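Local structure of pyruvate kinase (Pyrobaculum aerophilum, 3QTG) at residues V126-D130 with K142-T146; V168-K172 with G258-G262. The protein catalyses the last step of glycolysis, transferring the phosphoryl group of phosphoenolpyruvate to ADP to give pyruvate and ATP. All coordinates share one frame; numbering follows the deposited sequence.

Contact 1: V126-D130 with K142-T146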
# COMPACT_ATOMS: atom_id res chain seq x y z
N VAL A 126 6.05 -48.18 12.52
CA VAL A 126 5.89 -48.14 13.97
C VAL A 126 7.23 -48.07 14.73
O VAL A 126 8.17 -48.84 14.45
CB VAL A 126 5.03 -49.34 14.51
CG1 VAL A 126 5.06 -49.41 16.04
CG2 VAL A 126 3.58 -49.24 14.03
N GLU A 127 7.30 -47.13 15.68
CA GLU A 127 8.41 -47.01 16.62
C GLU A 127 7.87 -47.07 18.05
O GLU A 127 6.67 -46.88 18.29
CB GLU A 127 9.14 -45.68 16.43
CG GLU A 127 9.71 -45.46 15.05
CD GLU A 127 10.24 -44.04 14.87
OE1 GLU A 127 9.42 -43.08 14.81
OE2 GLU A 127 11.49 -43.88 14.79
N GLN A 128 8.77 -47.29 19.00
CA GLN A 128 8.44 -47.20 20.42
C GLN A 128 7.81 -45.85 20.78
O GLN A 128 8.28 -44.81 20.34
CB GLN A 128 9.67 -47.43 21.27
CG GLN A 128 9.33 -48.01 22.62
CD GLN A 128 10.55 -48.27 23.44
OE1 GLN A 128 11.51 -48.89 22.97
NE2 GLN A 128 10.55 -47.77 24.67
N ASN A 129 6.76 -45.91 21.59
CA ASN A 129 5.95 -44.74 22.01
C ASN A 129 4.94 -44.22 21.00
O ASN A 129 4.21 -43.28 21.31
CB ASN A 129 6.80 -43.59 22.57
CG ASN A 129 7.68 -44.03 23.73
OD1 ASN A 129 8.91 -43.97 23.65
ND2 ASN A 129 7.05 -44.51 24.80
N ASP A 130 4.86 -44.84 19.82
CA ASP A 130 3.78 -44.54 18.88
C ASP A 130 2.49 -45.08 19.44
O ASP A 130 2.52 -46.02 20.24
CB ASP A 130 4.01 -45.21 17.52
CG ASP A 130 4.86 -44.37 16.59
OD1 ASP A 130 4.87 -43.12 16.74
OD2 ASP A 130 5.52 -44.97 15.72
N LYS A 142 -0.44 -48.19 23.26
CA LYS A 142 0.84 -47.51 23.34
C LYS A 142 1.96 -48.53 23.06
O LYS A 142 2.09 -49.50 23.79
CB LYS A 142 1.03 -46.96 24.76
CG LYS A 142 1.48 -45.53 24.87
CD LYS A 142 2.62 -45.15 23.96
CE LYS A 142 2.84 -43.63 24.06
NZ LYS A 142 3.33 -43.25 25.41
N VAL A 143 2.75 -48.30 22.03
CA VAL A 143 3.84 -49.22 21.64
C VAL A 143 5.05 -49.21 22.61
O VAL A 143 5.70 -48.18 22.82
CB VAL A 143 4.29 -48.99 20.18
CG1 VAL A 143 5.40 -49.97 19.77
CG2 VAL A 143 3.10 -49.09 19.23
N THR A 144 5.35 -50.37 23.18
CA THR A 144 6.35 -50.51 24.23
C THR A 144 7.60 -51.29 23.83
O THR A 144 8.62 -51.25 24.52
CB THR A 144 5.73 -51.19 25.46
OG1 THR A 144 5.14 -52.44 25.06
CG2 THR A 144 4.67 -50.28 26.10
N ASN A 145 7.52 -52.01 22.72
CA ASN A 145 8.65 -52.75 22.20
C ASN A 145 8.34 -53.16 20.78
O ASN A 145 7.17 -53.36 20.44
CB ASN A 145 8.96 -53.99 23.07
CG ASN A 145 10.39 -54.46 22.93
OD1 ASN A 145 11.21 -53.81 22.29
ND2 ASN A 145 10.70 -55.61 23.52
N THR A 146 9.39 -53.26 19.95
CA THR A 146 9.29 -53.63 18.53
C THR A 146 10.43 -54.58 18.21
O THR A 146 11.47 -54.55 18.85
CB THR A 146 9.39 -52.39 17.58
OG1 THR A 146 10.72 -51.87 17.62
CG2 THR A 146 8.42 -51.28 17.99
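Val143 packs against the carbonyls of Glu127 and Asp130, the ends of a type II turn. Val143 CB lies 3.5 Å from Asp130 O. Val143 CG1, anti to the backbone N (chi1 -178°), comes to 3.7 Å from Glu127 O. Val143 CG2 lies beside its backbone N and 3.3 Å from Asp130 O. Both methyls also touch CG1 of the buried Val126. Two backbone bonds hold the turn to the strand: Asn129 N to Val143 O, 2.8 Å, and Val143 N to Asp130 O, 2.9 Å. In Lys142 the bend at chi2 (-46°) brings Lys142 CE to 3.1 Å from Asn129 O. An alanine in place of Lys142 removes CD and CE, and would probably leave Asn129 O less covered on that side. Gln128 lays CG 3.6 Å from Val143 O. Within the turn, Glu127 N gives a bond of 2.8 Å to Asp130 OD2, which also forms a salt bridge with Lys172. The contact thus joins the connection after helix 120-125 to strand 139-146 in the small beta domain, away from the annotated sites. Backbone bonds fix its register, and the apolar Val126-Val143 pair packs beside the turn.

Contact 2: V168-K172 with G258-G262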
# COMPACT_ATOMS: atom_id res chain seq x y z
N VAL A 168 -4.53 -47.81 12.15
CA VAL A 168 -3.85 -46.57 11.80
C VAL A 168 -2.83 -46.28 12.90
O VAL A 168 -3.06 -46.62 14.05
CB VAL A 168 -4.89 -45.42 11.62
CG1 VAL A 168 -4.22 -44.04 11.54
CG2 VAL A 168 -5.76 -45.70 10.36
N VAL A 169 -1.68 -45.71 12.54
CA VAL A 169 -0.68 -45.31 13.51
C VAL A 169 -0.77 -43.77 13.61
O VAL A 169 -0.50 -43.07 12.64
CB VAL A 169 0.76 -45.78 13.12
CG1 VAL A 169 1.78 -45.43 14.22
CG2 VAL A 169 0.80 -47.31 12.86
N GLU A 170 -1.17 -43.28 14.78
CA GLU A 170 -1.32 -41.84 15.06
C GLU A 170 -0.10 -41.04 14.62
O GLU A 170 1.00 -41.25 15.14
CB GLU A 170 -1.56 -41.64 16.55
CG GLU A 170 -1.91 -40.22 16.98
CD GLU A 170 -2.18 -40.16 18.47
OE1 GLU A 170 -1.20 -40.25 19.23
OE2 GLU A 170 -3.36 -40.04 18.87
N GLY A 171 -0.29 -40.15 13.64
CA GLY A 171 0.79 -39.29 13.14
C GLY A 171 1.82 -39.93 12.22
O GLY A 171 2.84 -39.31 11.91
N LYS A 172 1.57 -41.17 11.78
CA LYS A 172 2.46 -41.88 10.86
C LYS A 172 1.75 -42.26 9.58
O LYS A 172 0.58 -42.63 9.61
CB LYS A 172 3.07 -43.15 11.48
CG LYS A 172 3.95 -42.94 12.70
CD LYS A 172 5.29 -42.32 12.35
CE LYS A 172 6.11 -42.10 13.60
NZ LYS A 172 6.84 -43.35 14.00
N GLY A 258 -8.06 -35.60 11.79
CA GLY A 258 -8.24 -35.61 13.25
C GLY A 258 -7.59 -36.79 13.97
O GLY A 258 -7.34 -36.70 15.19
N LEU A 259 -7.32 -37.88 13.25
CA LEU A 259 -6.55 -39.01 13.79
C LEU A 259 -5.04 -38.75 13.97
O LEU A 259 -4.38 -39.41 14.80
CB LEU A 259 -6.73 -40.27 12.93
CG LEU A 259 -8.15 -40.75 12.62
CD1 LEU A 259 -8.13 -42.00 11.74
CD2 LEU A 259 -8.94 -40.98 13.89
N HIS A 260 -4.48 -37.82 13.19
CA HIS A 260 -3.04 -37.57 13.16
C HIS A 260 -2.61 -36.29 13.89
O HIS A 260 -1.42 -36.05 14.09
CB HIS A 260 -2.52 -37.61 11.71
CG HIS A 260 -2.84 -38.90 11.01
ND1 HIS A 260 -2.13 -40.06 11.25
CD2 HIS A 260 -3.83 -39.23 10.16
CE1 HIS A 260 -2.67 -41.05 10.55
NE2 HIS A 260 -3.70 -40.57 9.88
N TYR A 261 -3.60 -35.49 14.29
CA TYR A 261 -3.36 -34.25 15.01
C TYR A 261 -4.23 -34.22 16.26
O TYR A 261 -5.30 -34.81 16.28
CB TYR A 261 -3.69 -33.04 14.10
CG TYR A 261 -2.72 -32.88 12.95
CD1 TYR A 261 -1.50 -32.18 13.13
CD2 TYR A 261 -3.00 -33.43 11.69
CE1 TYR A 261 -0.59 -32.06 12.09
CE2 TYR A 261 -2.10 -33.31 10.64
CZ TYR A 261 -0.90 -32.62 10.85
OH TYR A 261 -0.01 -32.50 9.81
N GLY A 262 -3.78 -33.53 17.31
CA GLY A 262 -4.66 -33.24 18.46
C GLY A 262 -5.88 -32.48 17.98
O GLY A 262 -5.84 -31.84 16.93
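Gly171 N donates to His260 ND1 at 3.0 Å. It is the one hydrogen bond between the segments. The nitrogen meets the ring at its edge, 15° out of the plane, and the N-H...N angle of 138° makes the bond bent. His260 CG lies beside its backbone N (chi1 -57°), and the end of the ring reaches in to the turn Val169-Lys172. Gly171 occupies the third position of this type II turn, where its positive phi suits a glycine. His260 CE1 lies 3.6 Å from Val169 O, near the ring plane, and 3.7 Å from Lys172 O. Val169 O also takes the backbone N of Lys172, which closes the turn. Val168 CG1 comes to 3.5 Å from His260 CE1, the two side chains crossing at about a right angle. Val168 CG1 and Leu259 CD1 touch more loosely at 4.4 Å. Glu170 lays its CG 3.4 Å from Leu259 O, while its carboxylate forms a salt bridge with Arg140. On the barrel side, His260 packs on Thr233. Its side chain is about 6 Å from that of Glu232, a magnesium ligand by similarity. ND1 acts as acceptor, consistent with a ring proton on NE2. One bent hydrogen bond and a modest apolar patch join the beta domain to the barrel near the probable magnesium and substrate site. Such a light interface is consistent with this domain's role as a mobile lid.

In the fold
From the N terminus, the chain makes barrel strands 18-22, 44-48 and 76-80, then leaves for the mixed sheet of the small beta domain. Contact 1 closes first, around a short loop holding strand 131-134 and the start of strand 139-146. It stays inside that domain. Contact 2 opens later, at the sheet's edge strand 167-169. It closes only after the chain has returned to the barrel and built strands 199-202, 226-231 and 249-253. The two loops run in series, neither nested nor crossed. They meet in space: Lys172 of contact 2 forms salt bridges with Glu127 and Asp130 of contact 1, and Val126 packs on Val169. Together they connect strand 139-146, through the turns, to the barrel.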